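PDB 4UPK: phosphonate monoester hydrolase from Ruegeria pomeroyi, which is a hydrolase of the sulfatase family, which belongs to the alkaline phosphatase clan of alpha/beta proteins. Local coordinates for residues Tyr430-Leu435 with Arg511-Asn516; Leu59-Ala64 with Glu319-Ile324. One frame throughout, in Å; residues are numbered along the deposited sequence.

Contact 1 (Tyr430-Leu435 with Arg511-Asn516); sequences YSFSEL and RHRMRN
Tyr430, Phe432 and His512 form an aromatic cluster that joins a strand to the end of a helix. Strand 431-436 is an outermost strand, within this chain, of a four-stranded antiparallel sheet. The last turn of helix 499-515 packs across it, nearly perpendicular. His512 has the largest share of the contact. Its CB points toward the strand, and CG lies anti to the backbone N (chi1 180°). CB touches Tyr430 OH at 3.4 Å. CG lies near the same hydroxyl and Tyr430 CE1. ND1 and Tyr430 OH share a hydrogen bond of 2.8 Å, at the edge of both rings. At the other ring edge, CD2 stands 3.3 Å above the plane of the Phe432 ring, over its centre. NE2 meets Phe432 CG at 3.4 Å, and CE1 reaches Phe432 CB. The Phe432 and His512 planes are inclined by 36°, an oblique pair. Phe432 CB also makes a CH-pi contact over one imidazole face. The opposite face lies beneath Asn516 ND2, whose bond to His512 O (2.8 Å) closes the helix end. Tyr94 meets both Phe432 and His512 and adds a further ring to the group.

Beyond the cluster, the Arg513 guanidinium has Phe432 CZ over one face. Its NH2 and Glu434 OE1 form a salt bridge that includes a weak hydrogen bond of 3.4 Å, with an N-H...O angle of 140°. The carboxylate and guanidinium planes are almost perpendicular. Glu434 OE2 accepts a bond from Met96 N, so the buried carboxylate has a second partner. Arg511 binds backbone carbonyls of the second subunit, so the helix end also borders the assembly interface. At the partly exposed margin a water bridges Tyr430 OH (3.0 Å) and Arg515 NH1 (3.2 Å).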
ATOM      1  N   TYR A 430       7.879 -38.690   5.720  1.00 19.70           N
ATOM      2  CA  TYR A 430       8.043 -38.660   4.275  1.00 18.27           C
ATOM      3  C   TYR A 430       8.458 -37.243   3.883  1.00 20.99           C
ATOM      4  O   TYR A 430       8.214 -36.307   4.637  1.00 20.89           O
ATOM      5  CB  TYR A 430       6.713 -39.039   3.561  1.00 18.62           C
ATOM      6  CG  TYR A 430       5.580 -38.075   3.813  1.00 20.83           C
ATOM      7  CD1 TYR A 430       5.438 -36.919   3.048  1.00 22.76           C
ATOM      8  CD2 TYR A 430       4.672 -38.292   4.841  1.00 22.29           C
ATOM      9  CE1 TYR A 430       4.419 -36.002   3.305  1.00 22.22           C
ATOM     10  CE2 TYR A 430       3.647 -37.388   5.104  1.00 23.53           C
ATOM     11  CZ  TYR A 430       3.519 -36.244   4.330  1.00 26.90           C
ATOM     12  OH  TYR A 430       2.513 -35.346   4.619  1.00 22.79           O
ATOM     13  N   SER A 431       9.042 -37.076   2.696  1.00 14.95           N
ATOM     14  CA  SER A 431       9.382 -35.753   2.172  1.00 12.16           C
ATOM     15  C   SER A 431       8.537 -35.494   0.918  1.00 13.87           C
ATOM     16  O   SER A 431       8.010 -36.419   0.288  1.00 13.20           O
ATOM     17  CB  SER A 431      10.885 -35.607   1.919  1.00 14.98           C
ATOM     18  OG  SER A 431      11.318 -36.451   0.864  1.00 20.40           O
ATOM     19  N   PHE A 432       8.354 -34.229   0.598  1.00 10.87           N
ATOM     20  CA  PHE A 432       7.503 -33.824  -0.503  1.00 11.75           C
ATOM     21  C   PHE A 432       8.194 -32.787  -1.428  1.00 16.63           C
ATOM     22  O   PHE A 432       8.706 -31.763  -0.953  1.00 17.22           O
ATOM     23  CB  PHE A 432       6.187 -33.266   0.098  1.00 13.27           C
ATOM     24  CG  PHE A 432       5.166 -32.790  -0.897  1.00 14.51           C
ATOM     25  CD1 PHE A 432       4.248 -33.676  -1.452  1.00 15.91           C
ATOM     26  CD2 PHE A 432       5.088 -31.448  -1.243  1.00 16.23           C
ATOM     27  CE1 PHE A 432       3.280 -33.230  -2.340  1.00 16.25           C
ATOM     28  CE2 PHE A 432       4.120 -31.002  -2.124  1.00 18.04           C
ATOM     29  CZ  PHE A 432       3.235 -31.897  -2.683  1.00 16.62           C
ATOM     30  N   SER A 433       8.153 -33.038  -2.737  1.00 11.31           N
ATOM     31  CA  SER A 433       8.710 -32.134  -3.749  1.00 10.95           C
ATOM     32  C   SER A 433       7.708 -31.869  -4.863  1.00 14.92           C
ATOM     33  O   SER A 433       6.833 -32.679  -5.105  1.00 15.51           O
ATOM     34  CB  SER A 433      10.018 -32.679  -4.333  1.00 14.07           C
ATOM     35  OG  SER A 433      10.966 -32.894  -3.305  1.00 20.42           O
ATOM     36  N   GLU A 434       7.839 -30.732  -5.532  1.00 12.69           N
ATOM     37  CA  GLU A 434       6.980 -30.322  -6.635  1.00 12.14           C
ATOM     38  C   GLU A 434       7.802 -29.830  -7.832  1.00 15.55           C
ATOM     39  O   GLU A 434       8.926 -29.339  -7.679  1.00 13.48           O
ATOM     40  CB  GLU A 434       6.018 -29.204  -6.198  1.00 12.79           C
ATOM     41  CG  GLU A 434       4.944 -29.629  -5.220  1.00 14.80           C
ATOM     42  CD  GLU A 434       4.023 -28.489  -4.841  1.00 18.93           C
ATOM     43  OE1 GLU A 434       3.084 -28.197  -5.614  1.00 14.27           O
ATOM     44  OE2 GLU A 434       4.333 -27.790  -3.854  1.00 13.18           O
ATOM     45  N   LEU A 435       7.213 -29.928  -9.025  1.00 13.47           N
ATOM     46  CA  LEU A 435       7.833 -29.447 -10.260  1.00 13.88           C
ATOM     47  C   LEU A 435       6.723 -28.948 -11.151  1.00 16.47           C
ATOM     48  O   LEU A 435       5.570 -29.317 -10.954  1.00 17.00           O
ATOM     49  CB  LEU A 435       8.635 -30.596 -10.943  1.00 14.39           C
ATOM     50  CG  LEU A 435       9.618 -30.228 -12.068  1.00 20.27           C
ATOM     51  CD1 LEU A 435      10.903 -29.620 -11.516  1.00 20.51           C
ATOM     52  CD2 LEU A 435       9.974 -31.464 -12.897  1.00 24.34           C
ATOM     53  N   ARG A 511      -3.673 -35.944   1.206  1.00  9.61           N
ATOM     54  CA  ARG A 511      -3.738 -35.387   2.565  1.00  9.84           C
ATOM     55  C   ARG A 511      -2.667 -34.321   2.817  1.00 16.10           C
ATOM     56  O   ARG A 511      -2.977 -33.329   3.470  1.00 17.66           O
ATOM     57  CB  ARG A 511      -3.643 -36.481   3.629  1.00  7.33           C
ATOM     58  CG  ARG A 511      -4.889 -37.329   3.737  1.00 12.68           C
ATOM     59  CD  ARG A 511      -4.925 -38.055   5.073  1.00 15.60           C
ATOM     60  NE  ARG A 511      -6.212 -38.703   5.327  1.00 21.97           N
ATOM     61  CZ  ARG A 511      -6.374 -40.016   5.444  1.00 33.11           C
ATOM     62  NH1 ARG A 511      -5.327 -40.827   5.388  1.00 18.64           N
ATOM     63  NH2 ARG A 511      -7.575 -40.522   5.686  1.00 18.52           N
ATOM     64  N   HIS A 512      -1.427 -34.515   2.299  1.00 11.29           N
ATOM     65  CA  HIS A 512      -0.335 -33.554   2.455  1.00 12.54           C
ATOM     66  C   HIS A 512      -0.710 -32.187   1.851  1.00 18.53           C
ATOM     67  O   HIS A 512      -0.467 -31.163   2.488  1.00 18.17           O
ATOM     68  CB  HIS A 512       0.990 -34.086   1.857  1.00 13.05           C
ATOM     69  CG  HIS A 512       2.124 -33.102   2.001  1.00 16.19           C
ATOM     70  ND1 HIS A 512       2.850 -33.010   3.166  1.00 18.38           N
ATOM     71  CD2 HIS A 512       2.550 -32.141   1.153  1.00 17.79           C
ATOM     72  CE1 HIS A 512       3.717 -32.023   2.984  1.00 17.82           C
ATOM     73  NE2 HIS A 512       3.579 -31.476   1.787  1.00 17.95           N
ATOM     74  N   ARG A 513      -1.306 -32.186   0.629  1.00 16.28           N
ATOM     75  CA  ARG A 513      -1.783 -30.983  -0.072  1.00 16.04           C
ATOM     76  C   ARG A 513      -2.858 -30.285   0.772  1.00 20.89           C
ATOM     77  O   ARG A 513      -2.816 -29.060   0.937  1.00 20.99           O
ATOM     78  CB  ARG A 513      -2.392 -31.347  -1.436  1.00 13.04           C
ATOM     79  CG  ARG A 513      -1.394 -31.783  -2.468  1.00 14.07           C
ATOM     80  CD  ARG A 513      -1.789 -31.338  -3.873  1.00 13.67           C
ATOM     81  NE  ARG A 513      -0.663 -31.552  -4.765  1.00 26.96           N
ATOM     82  CZ  ARG A 513       0.114 -30.602  -5.262  1.00 34.32           C
ATOM     83  NH1 ARG A 513      -0.177 -29.324  -5.064  1.00 20.78           N
ATOM     84  NH2 ARG A 513       1.147 -30.918  -6.020  1.00 32.46           N
ATOM     85  N   MET A 514      -3.825 -31.082   1.299  1.00 15.37           N
ATOM     86  CA  MET A 514      -4.941 -30.596   2.142  1.00 13.96           C
ATOM     87  C   MET A 514      -4.465 -30.089   3.497  1.00 20.02           C
ATOM     88  O   MET A 514      -5.049 -29.141   4.017  1.00 21.42           O
ATOM     89  CB  MET A 514      -6.011 -31.687   2.329  1.00 15.07           C
ATOM     90  CG  MET A 514      -6.661 -32.135   1.037  1.00 16.77           C
ATOM     91  SD  MET A 514      -7.865 -33.455   1.258  1.00 20.06           S
ATOM     92  CE  MET A 514      -9.288 -32.529   1.857  1.00 15.92           C
ATOM     93  N   ARG A 515      -3.381 -30.685   4.056  1.00 16.77           N
ATOM     94  CA  ARG A 515      -2.819 -30.268   5.350  1.00 16.19           C
ATOM     95  C   ARG A 515      -1.866 -29.083   5.246  1.00 20.72           C
ATOM     96  O   ARG A 515      -1.533 -28.468   6.266  1.00 21.20           O
ATOM     97  CB  ARG A 515      -2.115 -31.426   6.053  1.00 12.30           C
ATOM     98  CG  ARG A 515      -3.052 -32.452   6.666  1.00 16.47           C
ATOM     99  CD  ARG A 515      -2.250 -33.707   6.943  1.00 31.00           C
ATOM    100  NE  ARG A 515      -3.068 -34.769   7.521  1.00 42.88           N
ATOM    101  CZ  ARG A 515      -2.666 -36.025   7.679  1.00 55.03           C
ATOM    102  NH1 ARG A 515      -1.453 -36.396   7.283  1.00 43.83           N
ATOM    103  NH2 ARG A 515      -3.477 -36.923   8.222  1.00 36.08           N
ATOM    104  N   ASN A 516      -1.415 -28.771   4.032  1.00 16.80           N
ATOM    105  CA  ASN A 516      -0.479 -27.675   3.806  1.00 15.48           C
ATOM    106  C   ASN A 516      -0.980 -26.677   2.764  1.00 18.44           C
ATOM    107  O   ASN A 516      -0.244 -26.340   1.833  1.00 19.15           O
ATOM    108  CB  ASN A 516       0.956 -28.192   3.498  1.00 14.25           C
ATOM    109  CG  ASN A 516       1.532 -29.073   4.576  1.00 26.01           C
ATOM    110  OD1 ASN A 516       2.137 -28.610   5.550  1.00 20.17           O
ATOM    111  ND2 ASN A 516       1.266 -30.362   4.470  1.00 12.89           N
TER
HETATM  112  O   HOH W   1       1.055 -34.486   7.111  1.00 30.89           O

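Contact 2 (Leu59-Ala64 with Glu319-Ile324); sequences LPHLRA and EVDTHI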
ATOM      1  N   LEU A  59      36.632 -32.645  -0.551  1.00 15.98           N
ATOM      2  CA  LEU A  59      35.834 -31.568   0.057  1.00 15.51           C
ATOM      3  C   LEU A  59      36.258 -31.415   1.543  1.00 20.55           C
ATOM      4  O   LEU A  59      35.408 -31.533   2.437  1.00 21.49           O
ATOM      5  CB  LEU A  59      34.317 -31.831  -0.093  1.00 14.59           C
ATOM      6  CG  LEU A  59      33.759 -31.976  -1.524  1.00 18.27           C
ATOM      7  CD1 LEU A  59      32.275 -32.355  -1.492  1.00 17.64           C
ATOM      8  CD2 LEU A  59      33.950 -30.685  -2.351  1.00 19.40           C
ATOM      9  N   PRO A  60      37.556 -31.143   1.834  1.00 16.50           N
ATOM     10  CA  PRO A  60      38.009 -31.112   3.232  1.00 15.38           C
ATOM     11  C   PRO A  60      37.382 -30.099   4.161  1.00 18.36           C
ATOM     12  O   PRO A  60      37.211 -30.424   5.334  1.00 19.17           O
ATOM     13  CB  PRO A  60      39.522 -30.898   3.103  1.00 16.48           C
ATOM     14  CG  PRO A  60      39.693 -30.242   1.795  1.00 21.40           C
ATOM     15  CD  PRO A  60      38.712 -30.954   0.932  1.00 18.06           C
ATOM     16  N   HIS A  61      37.093 -28.879   3.677  1.00 15.00           N
ATOM     17  CA  HIS A  61      36.532 -27.828   4.526  1.00 15.50           C
ATOM     18  C   HIS A  61      35.086 -28.077   4.893  1.00 19.20           C
ATOM     19  O   HIS A  61      34.720 -27.901   6.058  1.00 20.40           O
ATOM     20  CB  HIS A  61      36.791 -26.431   3.946  1.00 16.00           C
ATOM     21  CG  HIS A  61      38.238 -26.088   3.912  1.00 19.17           C
ATOM     22  ND1 HIS A  61      38.927 -25.782   5.061  1.00 21.97           N
ATOM     23  CD2 HIS A  61      39.084 -26.022   2.863  1.00 20.68           C
ATOM     24  CE1 HIS A  61      40.167 -25.514   4.677  1.00 21.27           C
ATOM     25  NE2 HIS A  61      40.305 -25.649   3.358  1.00 21.07           N
ATOM     26  N   LEU A  62      34.295 -28.575   3.933  1.00 15.51           N
ATOM     27  CA  LEU A  62      32.891 -28.973   4.146  1.00 14.63           C
ATOM     28  C   LEU A  62      32.818 -30.220   5.053  1.00 17.25           C
ATOM     29  O   LEU A  62      31.945 -30.312   5.910  1.00 15.41           O
ATOM     30  CB  LEU A  62      32.178 -29.217   2.800  1.00 14.00           C
ATOM     31  CG  LEU A  62      31.922 -27.961   1.942  1.00 19.89           C
ATOM     32  CD1 LEU A  62      31.651 -28.328   0.498  1.00 20.28           C
ATOM     33  CD2 LEU A  62      30.780 -27.119   2.495  1.00 22.98           C
ATOM     34  N   ARG A  63      33.761 -31.145   4.887  1.00 16.03           N
ATOM     35  CA  ARG A  63      33.832 -32.367   5.702  1.00 16.88           C
ATOM     36  C   ARG A  63      34.364 -32.068   7.109  1.00 23.89           C
ATOM     37  O   ARG A  63      33.948 -32.724   8.066  1.00 24.27           O
ATOM     38  CB  ARG A  63      34.657 -33.455   4.996  1.00 13.40           C
ATOM     39  CG  ARG A  63      33.875 -34.142   3.889  1.00 11.91           C
ATOM     40  CD  ARG A  63      34.722 -35.023   2.986  1.00 19.09           C
ATOM     41  NE  ARG A  63      33.994 -35.371   1.762  1.00 18.08           N
ATOM     42  CZ  ARG A  63      34.558 -35.712   0.607  1.00 26.66           C
ATOM     43  NH1 ARG A  63      35.881 -35.769   0.495  1.00 14.98           N
ATOM     44  NH2 ARG A  63      33.806 -35.990  -0.446  1.00 12.80           N
ATOM     45  N   ALA A  64      35.233 -31.040   7.246  1.00 22.30           N
ATOM     46  CA  ALA A  64      35.744 -30.619   8.554  1.00 21.96           C
ATOM     47  C   ALA A  64      34.620 -29.952   9.323  1.00 25.56           C
ATOM     48  O   ALA A  64      34.456 -30.243  10.510  1.00 26.03           O
ATOM     49  CB  ALA A  64      36.933 -29.669   8.400  1.00 22.62           C
ATOM     50  N   GLU A 319      37.075 -26.461  -5.734  1.00  8.27           N
ATOM     51  CA  GLU A 319      37.425 -25.048  -5.676  1.00  8.13           C
ATOM     52  C   GLU A 319      36.458 -24.261  -4.761  1.00 15.45           C
ATOM     53  O   GLU A 319      36.903 -23.397  -4.019  1.00 17.31           O
ATOM     54  CB  GLU A 319      37.527 -24.434  -7.074  1.00  8.63           C
ATOM     55  CG  GLU A 319      38.088 -23.001  -7.054  1.00  9.57           C
ATOM     56  CD  GLU A 319      37.830 -22.210  -8.321  1.00 13.14           C
ATOM     57  OE1 GLU A 319      36.929 -22.603  -9.094  1.00 16.54           O
ATOM     58  OE2 GLU A 319      38.545 -21.211  -8.561  1.00 10.86           O
ATOM     59  N   VAL A 320      35.165 -24.607  -4.749  1.00 12.92           N
ATOM     60  CA  VAL A 320      34.191 -23.978  -3.833  1.00 12.69           C
ATOM     61  C   VAL A 320      34.605 -24.301  -2.391  1.00 17.27           C
ATOM     62  O   VAL A 320      34.637 -23.408  -1.537  1.00 16.24           O
ATOM     63  CB  VAL A 320      32.732 -24.416  -4.166  1.00 15.59           C
ATOM     64  CG1 VAL A 320      31.780 -24.233  -2.985  1.00 14.39           C
ATOM     65  CG2 VAL A 320      32.225 -23.695  -5.409  1.00 15.04           C
ATOM     66  N   ASP A 321      34.951 -25.580  -2.146  1.00 15.25           N
ATOM     67  CA  ASP A 321      35.436 -26.058  -0.864  1.00 15.19           C
ATOM     68  C   ASP A 321      36.630 -25.247  -0.342  1.00 19.24           C
ATOM     69  O   ASP A 321      36.569 -24.830   0.799  1.00 20.41           O
ATOM     70  CB  ASP A 321      35.797 -27.535  -0.921  1.00 16.35           C
ATOM     71  CG  ASP A 321      36.016 -28.093   0.457  1.00 24.47           C
ATOM     72  OD1 ASP A 321      35.029 -28.501   1.085  1.00 25.64           O
ATOM     73  OD2 ASP A 321      37.167 -28.035   0.946  1.00 32.07           O
ATOM     74  N   THR A 322      37.703 -25.045  -1.148  1.00 15.19           N
ATOM     75  CA  THR A 322      38.918 -24.283  -0.761  1.00 14.30           C
ATOM     76  C   THR A 322      38.561 -22.866  -0.307  1.00 17.09           C
ATOM     77  O   THR A 322      39.090 -22.407   0.695  1.00 17.43           O
ATOM     78  CB  THR A 322      39.945 -24.240  -1.920  1.00 19.77           C
ATOM     79  OG1 THR A 322      40.203 -25.554  -2.418  1.00 15.68           O
ATOM     80  CG2 THR A 322      41.262 -23.565  -1.532  1.00 19.19           C
ATOM     81  N   HIS A 323      37.669 -22.185  -1.043  1.00 14.72           N
ATOM     82  CA  HIS A 323      37.220 -20.839  -0.715  1.00 15.51           C
ATOM     83  C   HIS A 323      36.322 -20.759   0.523  1.00 18.47           C
ATOM     84  O   HIS A 323      36.396 -19.763   1.231  1.00 19.25           O
ATOM     85  CB  HIS A 323      36.662 -20.101  -1.944  1.00 16.85           C
ATOM     86  CG  HIS A 323      37.741 -19.757  -2.916  1.00 19.82           C
ATOM     87  ND1 HIS A 323      38.601 -18.710  -2.680  1.00 21.88           N
ATOM     88  CD2 HIS A 323      38.133 -20.400  -4.039  1.00 21.82           C
ATOM     89  CE1 HIS A 323      39.470 -18.720  -3.681  1.00 21.32           C
ATOM     90  NE2 HIS A 323      39.229 -19.722  -4.523  1.00 21.66           N
ATOM     91  N   ILE A 324      35.541 -21.813   0.830  1.00 15.02           N
ATOM     92  CA  ILE A 324      34.690 -21.893   2.036  1.00 14.87           C
ATOM     93  C   ILE A 324      35.590 -22.016   3.285  1.00 18.38           C
ATOM     94  O   ILE A 324      35.258 -21.467   4.326  1.00 18.79           O
ATOM     95  CB  ILE A 324      33.570 -23.000   1.929  1.00 17.83           C
ATOM     96  CG1 ILE A 324      32.444 -22.518   1.004  1.00 17.31           C
ATOM     97  CG2 ILE A 324      32.990 -23.425   3.327  1.00 18.10           C
ATOM     98  CD1 ILE A 324      31.349 -23.550   0.671  1.00 16.95           C
TER
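This is a polar helix-to-helix contact in which Asp321 of the long helix 303-333 holds the first turn of helix 60-67. It lies beside the mixed sheet of the alpha/beta sulfatase fold. Val320 and Ile324 of the long helix rest on Ile41 of strand 35-41. The axes of segments 60-64 and 319-324 approach to 8.2 Å. Leu59 occupies the N-cap position of the short helix.

Asp321 has CG anti to its backbone N (chi1 -168°), and its carboxylate faces the opening turn. Each oxygen takes one backbone N-H. His61 N donates to OD2 at 2.9 Å, with an N-H...O angle of 164°, and meets its syn lone pair. Leu62 N donates to OD1 at 2.9 Å, and this bond is about as straight. It also comes from the syn side, but 19° out of the carboxylate plane. The carboxylate thus grips two successive residues and is fixed in its rotation.

Carbon atoms crowd round the same two oxygens. Pro60 CD lies 3.3 Å from Asp321 OD2; the proline nitrogen has no hydrogen to offer. His61 CD2 brings the edge of its ring to OD2 at 3.4 Å. Leu62 CG comes within 3.3 Å of OD1, where the two side chains run alongside each other, oppositely directed. Leu59 CD2 touches Asp321 CB at 3.9 Å. Further along, Leu62 CD2 meets Ile324 CD1 at 4.0 Å, the two side chains at about a right angle. This adds an apolar patch on the buried side.

Asp321 is buried, yet both of its oxygens are bonded to amide hydrogens at a helix start. The partial positive charge of that helix end would probably favour the ionised form of the carboxylate.

Overall arrangement
The two contacts share no helix or strand, and their centres are about 33 Å apart, on opposite sides of the chain's centre. Contact 2 ties together two helices of the alpha/beta sulfatase fold. Contact 1 joins the four-stranded antiparallel sheet to a helix near the C-terminus. Contact 1 is mostly buried and is built on rings, with a salt bridge with a weak hydrogen bond and a water at its margins. Contact 2 is partly buried and depends on one carboxylate and main-chain N-H groups. Contact 1 also lies next to the second subunit, whereas no other chain touches the segments of contact 2.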